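Local atomic coordinates of Alpha/beta hydrolase fold protein (Sphaerobacter thermophilus, PDB entry 3R0V), a protein that probably acts as a hydrolase of the alpha/beta hydrolase fold and holds d-malate in a pocket in this crystal. Residues T13-E18 with A79-A84. Residues are numbered along the deposited sequence; the frame is centred on the assembly and turned at random.
Sequences TPIAFE and AAIIDA
Ile15 is the first residue of the 13-18 segment to touch the helix, and it does so with its CG2 branch, which lies 3.8 Å from Ile81 CD1 and almost as near to Ile81 CG1. Chi1 of -55° swings the longer CG1 arm off from the helix and leaves CG2, trans to the main-chain N, as the touching methyl; the two isoleucine side chains cross at about a right angle. Strand 14-16 pairs antiparallel with strand 6-8, forming a two-stranded hairpin separate from the central, mainly parallel sheet of the alpha/beta hydrolase fold; here it packs on helix 71-84, with Val7 of its partner strand also touching Ile81. At Phe17, CB sits 3.8 Å from the same Ile81 CD1, which meets the ring obliquely. A chi1 of 71° places CG over the main chain, flanked by its N and carbonyl carbon, and this directs the ring to the helix, where Ala84 CB lies over one face in a CH-pi contact, 4.3 Å from the centroid and displaced toward the CE1-CZ rim. A serine here would probably leave Ala84 CB without its aromatic cover and open a gap beside Ile81 CD1.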
# COMPACT_ATOMS: atom_id res chain seq x y z
N THR A 13 9.43 -0.58 -18.25
CA THR A 13 8.45 -1.56 -17.80
C THR A 13 7.02 -1.13 -18.10
O THR A 13 6.62 -0.04 -17.72
CB THR A 13 8.55 -1.77 -16.29
OG1 THR A 13 9.90 -2.09 -15.95
CG2 THR A 13 7.65 -2.91 -15.83
N PRO A 14 6.24 -1.99 -18.77
CA PRO A 14 4.83 -1.64 -18.97
C PRO A 14 4.05 -1.81 -17.66
O PRO A 14 4.09 -2.88 -17.04
CB PRO A 14 4.36 -2.67 -20.00
CG PRO A 14 5.29 -3.84 -19.82
CD PRO A 14 6.62 -3.25 -19.44
N ILE A 15 3.36 -0.74 -17.26
CA ILE A 15 2.54 -0.74 -16.05
C ILE A 15 1.08 -0.69 -16.45
O ILE A 15 0.63 0.27 -17.08
CB ILE A 15 2.88 0.46 -15.14
CG1 ILE A 15 4.38 0.47 -14.82
CG2 ILE A 15 2.04 0.43 -13.84
CD1 ILE A 15 4.88 -0.72 -13.99
N ALA A 16 0.34 -1.74 -16.08
CA ALA A 16 -1.07 -1.88 -16.46
C ALA A 16 -1.98 -1.12 -15.50
O ALA A 16 -1.76 -1.12 -14.29
CB ALA A 16 -1.46 -3.36 -16.52
N PHE A 17 -3.02 -0.50 -16.04
CA PHE A 17 -3.92 0.29 -15.21
C PHE A 17 -5.29 0.38 -15.86
O PHE A 17 -5.46 0.04 -17.03
CB PHE A 17 -3.38 1.71 -15.00
CG PHE A 17 -3.44 2.57 -16.23
CD1 PHE A 17 -4.47 3.48 -16.43
CD2 PHE A 17 -2.46 2.47 -17.20
CE1 PHE A 17 -4.53 4.25 -17.58
CE2 PHE A 17 -2.52 3.24 -18.35
CZ PHE A 17 -3.55 4.14 -18.53
N GLU A 18 -6.26 0.83 -15.08
CA GLU A 18 -7.57 1.16 -15.63
C GLU A 18 -8.11 2.42 -14.99
O GLU A 18 -7.80 2.73 -13.84
CB GLU A 18 -8.55 -0.01 -15.49
CG GLU A 18 -8.79 -0.49 -14.09
CD GLU A 18 -9.70 -1.71 -14.06
OE1 GLU A 18 -10.94 -1.53 -14.10
OE2 GLU A 18 -9.18 -2.84 -14.02
N ALA A 79 4.92 7.50 -10.69
CA ALA A 79 5.01 8.73 -11.48
C ALA A 79 4.37 8.57 -12.87
O ALA A 79 3.66 9.47 -13.34
CB ALA A 79 6.46 9.17 -11.61
N ALA A 80 4.58 7.43 -13.51
CA ALA A 80 3.99 7.17 -14.81
C ALA A 80 2.48 7.09 -14.73
O ALA A 80 1.77 7.56 -15.62
CB ALA A 80 4.56 5.87 -15.41
N ILE A 81 1.97 6.50 -13.65
CA ILE A 81 0.53 6.39 -13.46
C ILE A 81 -0.10 7.76 -13.15
O ILE A 81 -1.20 8.06 -13.62
CB ILE A 81 0.21 5.35 -12.35
CG1 ILE A 81 0.62 3.95 -12.85
CG2 ILE A 81 -1.26 5.40 -11.95
CD1 ILE A 81 -0.12 3.49 -14.08
N ILE A 82 0.57 8.58 -12.34
CA ILE A 82 0.08 9.93 -12.10
C ILE A 82 0.06 10.71 -13.43
O ILE A 82 -0.85 11.50 -13.66
CB ILE A 82 0.90 10.65 -11.00
CG1 ILE A 82 0.65 9.97 -9.65
CG2 ILE A 82 0.50 12.14 -10.89
CD1 ILE A 82 1.62 10.39 -8.59
N ASP A 83 1.04 10.48 -14.30
CA ASP A 83 0.99 11.07 -15.64
C ASP A 83 -0.22 10.58 -16.43
O ASP A 83 -0.90 11.38 -17.08
CB ASP A 83 2.29 10.84 -16.41
CG ASP A 83 3.35 11.88 -16.09
OD1 ASP A 83 2.97 13.04 -15.80
OD2 ASP A 83 4.54 11.53 -16.12
N ALA A 84 -0.50 9.28 -16.37
CA ALA A 84 -1.69 8.73 -17.01
C ALA A 84 -2.96 9.39 -16.46
O ALA A 84 -3.94 9.56 -17.19
CB ALA A 84 -1.75 7.22 -16.82